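Local structure of tRNA nucleotidyl transferase-related protein (Thermotoga maritima, 3H38) at residues A[14-17]-A[18-21]; A[229-232]-A[233-237]; A[265-268]-A[269-273]. The protein acts as a class II CCA-adding enzyme, probably using CTP and ATP to build the tRNA 3' end, through the nucleotidyltransferase part of a longer protein held in this chain. All coordinates share one frame; numbering follows the deposited sequence.

Contact 1 (A[14-17]-A[18-21]); sequences RVDP and KILN
The carbonyl oxygen of D16 takes the amide N of L20 at 2.8 Å, with an N-H...O angle of 154°, and P17 O receives N21 N one residue on at 2.9 Å, so that the chain winds directly into helical geometry. The I19 amide adds a weak, bent bond to the same D16 oxygen, which is thus gripped from two amides of the first turn. D16 holds the N-cap position. P17 follows as the first residue of the helix, where the missing N-H is no loss, since a first-turn amide has no carbonyl of a preceding turn to bond. The D16 carboxylate, swung out with CG anti to the backbone N (chi1 -173°), runs beside the start of the helix: OD2 lies 3.5 Å from K18 CB. A negative charge at this end of a helix is likely to be eased by the local dipole.

V15 carries the apolar contacts. Its CG1 meets I19 CG2 at 3.6 Å, methyl against methyl, the two side chains crossing at about a right angle. Both methyls stand anti to their own backbone N. V15 CB also approaches L20 CG at 4.3 Å. V15 just before the cap and L20 in the fourth helical position occupy the sites of a hydrophobic staple, which here closes the apolar side of the turn.

The turn joins helix 8-14 to helix 17-32 at the surface of the catalytic head domain. R14, closing the first helix, bonds through NH1 to L47 O of helix 42-49. L20 packs on F145 just before strand 147-149, whereas I19 rests on L96 ahead of strand 97-102, its side chain about 8 Å from that of D55, which binds magnesium in this enzyme, though no ion is bound here.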
ATOM      1  N   ARG A  14     -17.776 -22.211   9.034  1.00 45.91           N
ATOM      2  CA  ARG A  14     -16.636 -21.591   8.410  1.00 50.93           C
ATOM      3  C   ARG A  14     -15.334 -21.516   9.167  1.00 46.81           C
ATOM      4  O   ARG A  14     -14.314 -21.420   8.569  1.00 49.05           O
ATOM      5  CB  ARG A  14     -17.040 -20.215   7.965  1.00 54.26           C
ATOM      6  CG  ARG A  14     -18.348 -20.196   7.278  1.00 59.29           C
ATOM      7  CD  ARG A  14     -18.277 -19.270   6.141  1.00 83.98           C
ATOM      8  NE  ARG A  14     -19.062 -19.725   5.013  1.00 99.14           N
ATOM      9  CZ  ARG A  14     -19.968 -18.983   4.406  1.00105.44           C
ATOM     10  NH1 ARG A  14     -20.197 -17.751   4.817  1.00109.51           N
ATOM     11  NH2 ARG A  14     -20.644 -19.468   3.390  1.00103.83           N
ATOM     12  N   VAL A  15     -15.357 -21.546  10.471  1.00 45.17           N
ATOM     13  CA  VAL A  15     -14.137 -21.302  11.248  1.00 50.85           C
ATOM     14  C   VAL A  15     -13.448 -22.597  11.708  1.00 55.49           C
ATOM     15  O   VAL A  15     -14.108 -23.560  12.122  1.00 48.68           O
ATOM     16  CB  VAL A  15     -14.415 -20.340  12.453  1.00 47.56           C
ATOM     17  CG1 VAL A  15     -13.107 -19.738  13.027  1.00 40.33           C
ATOM     18  CG2 VAL A  15     -15.376 -19.219  12.023  1.00 39.94           C
ATOM     19  N   ASP A  16     -12.119 -22.622  11.613  1.00 58.97           N
ATOM     20  CA  ASP A  16     -11.346 -23.752  12.121  1.00 58.95           C
ATOM     21  C   ASP A  16     -11.762 -24.019  13.564  1.00 45.85           C
ATOM     22  O   ASP A  16     -11.869 -23.099  14.365  1.00 47.91           O
ATOM     23  CB  ASP A  16      -9.843 -23.461  12.050  1.00 70.59           C
ATOM     24  CG  ASP A  16      -8.986 -24.678  12.407  1.00 80.94           C
ATOM     25  OD1 ASP A  16      -9.308 -25.797  11.948  1.00 85.29           O
ATOM     26  OD2 ASP A  16      -7.978 -24.516  13.135  1.00 80.92           O
ATOM     27  N   PRO A  17     -12.018 -25.280  13.890  1.00 48.19           N
ATOM     28  CA  PRO A  17     -12.459 -25.676  15.225  1.00 53.08           C
ATOM     29  C   PRO A  17     -11.422 -25.384  16.317  1.00 56.60           C
ATOM     30  O   PRO A  17     -11.807 -24.971  17.406  1.00 57.70           O
ATOM     31  CB  PRO A  17     -12.663 -27.186  15.077  1.00 53.48           C
ATOM     32  CG  PRO A  17     -11.749 -27.553  13.916  1.00 51.47           C
ATOM     33  CD  PRO A  17     -11.980 -26.434  12.976  1.00 52.73           C
ATOM     34  N   LYS A  18     -10.156 -25.537  16.031  1.00 61.61           N
ATOM     35  CA  LYS A  18      -9.183 -25.298  17.058  1.00 71.28           C
ATOM     36  C   LYS A  18      -9.341 -23.884  17.570  1.00 70.67           C
ATOM     37  O   LYS A  18      -9.243 -23.615  18.745  1.00 63.14           O
ATOM     38  CB  LYS A  18      -7.799 -25.541  16.507  1.00 78.10           C
ATOM     39  CG  LYS A  18      -6.757 -24.685  17.121  1.00 87.01           C
ATOM     40  CD  LYS A  18      -5.792 -25.483  17.943  1.00 96.98           C
ATOM     41  CE  LYS A  18      -5.283 -24.657  19.080  1.00 98.67           C
ATOM     42  NZ  LYS A  18      -3.804 -24.777  19.263  1.00 97.21           N
ATOM     43  N   ILE A  19      -9.610 -23.005  16.630  1.00 64.93           N
ATOM     44  CA  ILE A  19      -9.793 -21.579  16.818  1.00 53.57           C
ATOM     45  C   ILE A  19     -11.185 -21.203  17.366  1.00 55.17           C
ATOM     46  O   ILE A  19     -11.316 -20.288  18.187  1.00 50.75           O
ATOM     47  CB  ILE A  19      -9.538 -20.893  15.472  1.00 51.66           C
ATOM     48  CG1 ILE A  19      -8.034 -20.682  15.286  1.00 47.53           C
ATOM     49  CG2 ILE A  19     -10.304 -19.595  15.341  1.00 55.05           C
ATOM     50  CD1 ILE A  19      -7.687 -19.892  14.051  1.00 54.73           C
ATOM     51  N   LEU A  20     -12.216 -21.913  16.919  1.00 52.62           N
ATOM     52  CA  LEU A  20     -13.549 -21.753  17.478  1.00 44.15           C
ATOM     53  C   LEU A  20     -13.521 -21.996  18.970  1.00 49.42           C
ATOM     54  O   LEU A  20     -14.139 -21.253  19.738  1.00 44.52           O
ATOM     55  CB  LEU A  20     -14.547 -22.726  16.840  1.00 39.21           C
ATOM     56  CG  LEU A  20     -15.724 -22.087  16.111  1.00 42.14           C
ATOM     57  CD1 LEU A  20     -16.985 -22.901  16.254  1.00 42.11           C
ATOM     58  CD2 LEU A  20     -15.945 -20.693  16.651  1.00 45.12           C
ATOM     59  N   ASN A  21     -12.821 -23.055  19.371  1.00 45.62           N
ATOM     60  CA  ASN A  21     -12.752 -23.418  20.779  1.00 52.00           C
ATOM     61  C   ASN A  21     -12.073 -22.360  21.624  1.00 54.74           C
ATOM     62  O   ASN A  21     -12.399 -22.189  22.799  1.00 53.15           O
ATOM     63  CB  ASN A  21     -12.081 -24.772  20.960  1.00 55.36           C
ATOM     64  CG  ASN A  21     -13.085 -25.915  20.944  1.00 68.69           C
ATOM     65  OD1 ASN A  21     -14.294 -25.710  21.156  1.00 62.46           O
ATOM     66  ND2 ASN A  21     -12.593 -27.126  20.693  1.00 76.24           N
TER

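Contact 2 (A[229-232]-A[233-237]); sequences NPLK and SIRRM
P230 and I234 are joined by a straight backbone bond: the I234 amide N lies 2.9 Å from P230 O, with an N-H...O angle of 176°. The packing about that oxygen is close. I234 CG1 lies 3.3 Å from P230 O, brought there by a first torsion that sets it beside its own backbone N (chi1 -67°), and S233 CB comes to 3.2 Å from the same atom. On this buried side S233 OG has no hydrogen-bonding partner anywhere in the model, a polar atom enclosed by its own helix, Q186 and I224.

Moving round the helix, R235 N bonds to L231 O. L231 CD2 lies over one face of the R235 guanidinium, 3.9 Å above the plane and displaced toward its rim, but the other methyl is modelled too close to the same group, so the details of this stacking are uncertain. With an alanine at R235, D257 would probably be left without its salt-bridge mate, and L231 would have less to pack against.

The exposed K232 forms the looser, solvent-facing part. Its chain, bent at chi2 and chi3, leaves NZ 7.0 Å from R236 NE. K232 O accepts R236 N at 3.0 Å, in a more bent bond, while the R236 side chain leans on helix 177-187. The R236 guanidinium pairs with E185, with a weak second bond to Q239.

The polar ends are thus spent between helices: R235 ties helix 230-239 to helix 254-274 through D257, and R236 ties it to helix 177-187 through E185. That last helix carries the nucleotide-binding R183, whose side chain is about 5 Å from that of S233. The chemistry is consistent with a helix held by paired charges and close apolar packing against the nucleotide-binding helix 177-187.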
ATOM      1  N   ASN A 229      -6.553  -4.130  -7.214  1.00 58.15           N
ATOM      2  CA  ASN A 229      -6.502  -3.453  -8.507  1.00 48.81           C
ATOM      3  C   ASN A 229      -6.358  -1.980  -8.309  1.00 41.72           C
ATOM      4  O   ASN A 229      -7.310  -1.259  -8.382  1.00 43.42           O
ATOM      5  CB  ASN A 229      -7.753  -3.716  -9.342  1.00 52.99           C
ATOM      6  CG  ASN A 229      -7.820  -5.124  -9.886  1.00 74.23           C
ATOM      7  OD1 ASN A 229      -6.841  -5.653 -10.375  1.00 78.65           O
ATOM      8  ND2 ASN A 229      -8.990  -5.736  -9.816  1.00 79.31           N
ATOM      9  N   PRO A 230      -5.136  -1.556  -8.074  1.00 36.09           N
ATOM     10  CA  PRO A 230      -4.823  -0.181  -7.694  1.00 32.98           C
ATOM     11  C   PRO A 230      -5.325   0.789  -8.749  1.00 40.88           C
ATOM     12  O   PRO A 230      -5.829   1.857  -8.421  1.00 52.88           O
ATOM     13  CB  PRO A 230      -3.289  -0.158  -7.646  1.00 36.84           C
ATOM     14  CG  PRO A 230      -2.853  -1.597  -7.625  1.00 43.37           C
ATOM     15  CD  PRO A 230      -3.932  -2.365  -8.338  1.00 29.39           C
ATOM     16  N   LEU A 231      -5.189   0.413 -10.010  1.00 40.87           N
ATOM     17  CA  LEU A 231      -5.500   1.308 -11.116  1.00 39.57           C
ATOM     18  C   LEU A 231      -6.976   1.727 -11.088  1.00 43.30           C
ATOM     19  O   LEU A 231      -7.305   2.868 -11.414  1.00 44.42           O
ATOM     20  CB  LEU A 231      -5.171   0.603 -12.429  1.00 36.86           C
ATOM     21  CG  LEU A 231      -4.631   1.336 -13.661  1.00 38.40           C
ATOM     22  CD1 LEU A 231      -5.500   0.889 -14.761  1.00 36.42           C
ATOM     23  CD2 LEU A 231      -4.644   2.865 -13.581  1.00 41.30           C
ATOM     24  N   LYS A 232      -7.825   0.827 -10.657  1.00 39.23           N
ATOM     25  CA  LYS A 232      -9.225   1.062 -10.484  1.00 45.28           C
ATOM     26  C   LYS A 232      -9.505   2.112  -9.463  1.00 39.82           C
ATOM     27  O   LYS A 232     -10.357   2.926  -9.642  1.00 38.23           O
ATOM     28  CB  LYS A 232      -9.821  -0.199  -9.920  1.00 51.44           C
ATOM     29  CG  LYS A 232     -10.493  -1.019 -10.881  1.00 64.80           C
ATOM     30  CD  LYS A 232     -11.798  -0.393 -11.211  1.00 68.00           C
ATOM     31  CE  LYS A 232     -12.861  -0.986 -10.406  1.00 66.17           C
ATOM     32  NZ  LYS A 232     -14.118  -0.643 -11.049  1.00 52.25           N
ATOM     33  N   SER A 233      -8.770   2.022  -8.377  1.00 28.91           N
ATOM     34  CA  SER A 233      -8.852   2.914  -7.215  1.00 29.59           C
ATOM     35  C   SER A 233      -8.396   4.314  -7.608  1.00 30.64           C
ATOM     36  O   SER A 233      -9.078   5.322  -7.372  1.00 29.87           O
ATOM     37  CB  SER A 233      -7.929   2.411  -6.110  1.00 28.11           C
ATOM     38  OG  SER A 233      -8.414   1.230  -5.511  1.00 37.28           O
ATOM     39  N   ILE A 234      -7.225   4.352  -8.226  1.00 25.07           N
ATOM     40  CA  ILE A 234      -6.674   5.565  -8.780  1.00 29.51           C
ATOM     41  C   ILE A 234      -7.668   6.254  -9.719  1.00 23.97           C
ATOM     42  O   ILE A 234      -7.879   7.467  -9.637  1.00 25.57           O
ATOM     43  CB  ILE A 234      -5.380   5.256  -9.502  1.00 33.79           C
ATOM     44  CG1 ILE A 234      -4.319   4.818  -8.479  1.00 34.59           C
ATOM     45  CG2 ILE A 234      -4.931   6.461 -10.314  1.00 30.16           C
ATOM     46  CD1 ILE A 234      -2.947   4.537  -9.120  1.00 30.64           C
ATOM     47  N   ARG A 235      -8.332   5.486 -10.568  1.00 21.49           N
ATOM     48  CA  ARG A 235      -9.253   6.121 -11.513  1.00 25.74           C
ATOM     49  C   ARG A 235     -10.453   6.579 -10.748  1.00 27.79           C
ATOM     50  O   ARG A 235     -11.110   7.549 -11.108  1.00 30.14           O
ATOM     51  CB  ARG A 235      -9.626   5.177 -12.652  1.00 25.18           C
ATOM     52  CG  ARG A 235      -8.389   4.739 -13.435  1.00 25.54           C
ATOM     53  CD  ARG A 235      -8.726   3.668 -14.439  1.00 26.31           C
ATOM     54  NE  ARG A 235      -7.895   3.747 -15.637  1.00 45.55           N
ATOM     55  CZ  ARG A 235      -7.583   2.694 -16.392  1.00 48.33           C
ATOM     56  NH1 ARG A 235      -6.805   2.822 -17.494  1.00 27.22           N
ATOM     57  NH2 ARG A 235      -8.036   1.502 -16.020  1.00 39.37           N
ATOM     58  N   ARG A 236     -10.713   5.894  -9.646  1.00 31.58           N
ATOM     59  CA  ARG A 236     -11.849   6.249  -8.815  1.00 29.54           C
ATOM     60  C   ARG A 236     -11.561   7.567  -8.090  1.00 24.36           C
ATOM     61  O   ARG A 236     -12.419   8.440  -8.020  1.00 37.45           O
ATOM     62  CB  ARG A 236     -12.175   5.102  -7.848  1.00 31.56           C
ATOM     63  CG  ARG A 236     -13.476   5.276  -7.101  1.00 35.47           C
ATOM     64  CD  ARG A 236     -14.675   5.538  -8.012  1.00 29.78           C
ATOM     65  NE  ARG A 236     -15.884   5.039  -7.373  1.00 35.02           N
ATOM     66  CZ  ARG A 236     -17.116   5.486  -7.588  1.00 44.01           C
ATOM     67  NH1 ARG A 236     -18.129   4.941  -6.934  1.00 52.94           N
ATOM     68  NH2 ARG A 236     -17.344   6.470  -8.435  1.00 47.46           N
ATOM     69  N   MET A 237     -10.341   7.716  -7.577  1.00 24.16           N
ATOM     70  CA  MET A 237      -9.902   8.966  -6.943  1.00 24.15           C
ATOM     71  C   MET A 237     -10.064  10.111  -7.925  1.00 33.89           C
ATOM     72  O   MET A 237     -10.566  11.169  -7.593  1.00 33.75           O
ATOM     73  CB  MET A 237      -8.425   8.868  -6.540  1.00 23.62           C
ATOM     74  CG  MET A 237      -8.184   7.943  -5.322  1.00 31.65           C
ATOM     75  SD  MET A 237      -6.433   7.615  -4.888  1.00 36.38           S
ATOM     76  CE  MET A 237      -6.269   5.921  -5.449  1.00 75.44           C
TER

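Contact 3 (A[265-268]-A[269-273]); sequences RNIP and WVEEN
E272 N bonds to P268 O at 2.8 Å, and E271 N to I267 O at 3.0 Å. Together they carry helix 254-274 past P268, whose nitrogen can give no bond to the preceding turn and leaves a kink there. One turn on, N273 ND2 reaches back to W269 O at 2.7 Å, nearly straight (162°) and with the oxygen close to the plane of the N273 amide, and adds a weak bond to E272 OE1. That amide nitrogen also sits over the centre of the W269 ring, 3.4 Å above its plane. The indole is placed under it by a first torsion that sets CG anti to the backbone N (chi1 -175°), while K364 makes a cation-pi contact with the ring.

Away from these polar bonds but still within residues 265-273, side-chain carbons lie against carbonyl oxygens. V270 CG2 lies 3.3 Å from N266 O, and E271 CG is 3.5 Å from I267 O. I267 CG2 comes only to 4.4 Å from E271 CD.

Two helices receive the flanks of this stretch: I267 and V270 pack on C349 of helix 345-352, whereas W269 and N273 rest on L368 of helix 357-371. R265 completes the junction with a salt bridge to E360, also of helix 357-371.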
ATOM      1  N   ARG A 265       0.960  -2.332 -15.320  1.00 39.79           N
ATOM      2  CA  ARG A 265       1.227  -3.487 -16.177  1.00 43.09           C
ATOM      3  C   ARG A 265       2.664  -3.966 -16.038  1.00 49.32           C
ATOM      4  O   ARG A 265       2.933  -5.172 -15.962  1.00 62.52           O
ATOM      5  CB  ARG A 265       0.948  -3.182 -17.668  1.00 35.88           C
ATOM      6  CG  ARG A 265       1.263  -4.386 -18.600  1.00 41.01           C
ATOM      7  CD  ARG A 265       1.593  -4.010 -20.090  1.00 44.50           C
ATOM      8  NE  ARG A 265       0.712  -2.950 -20.556  1.00 46.97           N
ATOM      9  CZ  ARG A 265       1.094  -1.774 -21.048  1.00 47.03           C
ATOM     10  NH1 ARG A 265       0.160  -0.893 -21.381  1.00 49.59           N
ATOM     11  NH2 ARG A 265       2.376  -1.479 -21.237  1.00 47.24           N
ATOM     12  N   ASN A 266       3.585  -3.015 -16.005  1.00 43.21           N
ATOM     13  CA  ASN A 266       4.993  -3.327 -16.124  1.00 47.84           C
ATOM     14  C   ASN A 266       5.676  -3.499 -14.788  1.00 50.79           C
ATOM     15  O   ASN A 266       6.804  -3.984 -14.706  1.00 55.76           O
ATOM     16  CB  ASN A 266       5.686  -2.257 -16.962  1.00 52.72           C
ATOM     17  CG  ASN A 266       5.366  -2.391 -18.437  1.00 61.41           C
ATOM     18  OD1 ASN A 266       5.455  -3.480 -18.990  1.00 67.38           O
ATOM     19  ND2 ASN A 266       4.981  -1.286 -19.078  1.00 59.30           N
ATOM     20  N   ILE A 267       4.983  -3.114 -13.733  1.00 53.51           N
ATOM     21  CA  ILE A 267       5.585  -3.133 -12.411  1.00 55.33           C
ATOM     22  C   ILE A 267       6.035  -4.533 -11.944  1.00 66.34           C
ATOM     23  O   ILE A 267       7.104  -4.676 -11.345  1.00 65.19           O
ATOM     24  CB  ILE A 267       4.684  -2.407 -11.391  1.00 49.60           C
ATOM     25  CG1 ILE A 267       5.021  -0.902 -11.409  1.00 47.72           C
ATOM     26  CG2 ILE A 267       4.838  -3.007  -9.983  1.00 39.48           C
ATOM     27  CD1 ILE A 267       4.173  -0.055 -10.497  1.00 41.94           C
ATOM     28  N   PRO A 268       5.244  -5.574 -12.247  1.00 68.80           N
ATOM     29  CA  PRO A 268       5.626  -6.887 -11.726  1.00 68.78           C
ATOM     30  C   PRO A 268       6.802  -7.463 -12.511  1.00 63.37           C
ATOM     31  O   PRO A 268       7.634  -8.163 -11.929  1.00 63.49           O
ATOM     32  CB  PRO A 268       4.364  -7.733 -11.937  1.00 71.84           C
ATOM     33  CG  PRO A 268       3.290  -6.772 -12.423  1.00 70.07           C
ATOM     34  CD  PRO A 268       4.018  -5.647 -13.056  1.00 70.17           C
ATOM     35  N   TRP A 269       6.864  -7.168 -13.807  1.00 56.87           N
ATOM     36  CA  TRP A 269       8.013  -7.544 -14.636  1.00 55.46           C
ATOM     37  C   TRP A 269       9.285  -6.898 -14.095  1.00 58.10           C
ATOM     38  O   TRP A 269      10.380  -7.276 -14.479  1.00 58.03           O
ATOM     39  CB  TRP A 269       7.799  -7.096 -16.084  1.00 51.13           C
ATOM     40  CG  TRP A 269       8.867  -7.538 -17.068  1.00 63.72           C
ATOM     41  CD1 TRP A 269       8.764  -8.554 -17.972  1.00 77.22           C
ATOM     42  CD2 TRP A 269      10.171  -6.966 -17.263  1.00 57.28           C
ATOM     43  NE1 TRP A 269       9.919  -8.660 -18.705  1.00 71.67           N
ATOM     44  CE2 TRP A 269      10.800  -7.697 -18.292  1.00 61.90           C
ATOM     45  CE3 TRP A 269      10.870  -5.915 -16.666  1.00 46.17           C
ATOM     46  CZ2 TRP A 269      12.087  -7.411 -18.739  1.00 61.58           C
ATOM     47  CZ3 TRP A 269      12.148  -5.633 -17.108  1.00 53.46           C
ATOM     48  CH2 TRP A 269      12.745  -6.379 -18.138  1.00 60.93           C
ATOM     49  N   VAL A 270       9.137  -5.916 -13.209  1.00 56.36           N
ATOM     50  CA  VAL A 270      10.293  -5.224 -12.654  1.00 60.00           C
ATOM     51  C   VAL A 270      10.654  -5.787 -11.294  1.00 67.09           C
ATOM     52  O   VAL A 270      11.833  -5.899 -10.956  1.00 70.85           O
ATOM     53  CB  VAL A 270      10.053  -3.713 -12.497  1.00 52.46           C
ATOM     54  CG1 VAL A 270      11.209  -3.075 -11.738  1.00 44.40           C
ATOM     55  CG2 VAL A 270       9.878  -3.054 -13.848  1.00 53.82           C
ATOM     56  N   GLU A 271       9.633  -6.111 -10.506  1.00 70.24           N
ATOM     57  CA  GLU A 271       9.843  -6.775  -9.225  1.00 69.84           C
ATOM     58  C   GLU A 271      10.409  -8.157  -9.513  1.00 79.86           C
ATOM     59  O   GLU A 271      11.116  -8.750  -8.687  1.00 79.80           O
ATOM     60  CB  GLU A 271       8.533  -6.897  -8.447  1.00 57.88           C
ATOM     61  CG  GLU A 271       7.910  -5.572  -8.052  1.00 54.62           C
ATOM     62  CD  GLU A 271       6.749  -5.741  -7.087  1.00 55.18           C
ATOM     63  OE1 GLU A 271       6.755  -5.093  -6.017  1.00 57.03           O
ATOM     64  OE2 GLU A 271       5.829  -6.526  -7.397  1.00 55.01           O
ATOM     65  N   GLU A 272      10.046  -8.662 -10.691  1.00 79.23           N
ATOM     66  CA  GLU A 272      10.530  -9.918 -11.236  1.00 80.37           C
ATOM     67  C   GLU A 272      11.986  -9.944 -11.658  1.00 73.62           C
ATOM     68  O   GLU A 272      12.743 -10.762 -11.227  1.00 72.63           O
ATOM     69  CB  GLU A 272       9.679 -10.209 -12.475  1.00 91.55           C
ATOM     70  CG  GLU A 272       9.830 -11.550 -13.166  1.00104.68           C
ATOM     71  CD  GLU A 272       9.046 -11.615 -14.498  1.00112.37           C
ATOM     72  OE1 GLU A 272       9.679 -11.836 -15.554  1.00114.07           O
ATOM     73  OE2 GLU A 272       7.799 -11.453 -14.496  1.00114.13           O
ATOM     74  N   ASN A 273      12.396  -8.986 -12.444  1.00 68.35           N
ATOM     75  CA  ASN A 273      13.750  -8.962 -12.967  1.00 66.08           C
ATOM     76  C   ASN A 273      14.729  -8.110 -12.141  1.00 70.02           C
ATOM     77  O   ASN A 273      15.947  -8.238 -12.298  1.00 73.92           O
ATOM     78  CB  ASN A 273      13.741  -8.539 -14.443  1.00 54.76           C
ATOM     79  CG  ASN A 273      13.010  -9.546 -15.345  1.00 64.34           C
ATOM     80  OD1 ASN A 273      13.640 -10.409 -15.969  1.00 65.34           O
ATOM     81  ND2 ASN A 273      11.680  -9.438 -15.417  1.00 62.00           N
TER

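How the contacts relate
Contact 1 is a surface turn in the head domain, its centre about 36 Å from that of contact 2 and 38 Å from that of contact 3. Contacts 2 and 3 are partly buried and belong to the helical region. They share helix 254-274: it carries contact 3, and its M260 and F264 receive side chains of contact 2. Their nearest atoms are about 7 Å apart, without touching. A proline begins the helix in contacts 1 and 2 but interrupts it in its later half in contact 3. Chemistry follows position: a methyl contact in the first, arginines reaching out to acids of neighbouring helices in the second, an aromatic ring under an amide in the third.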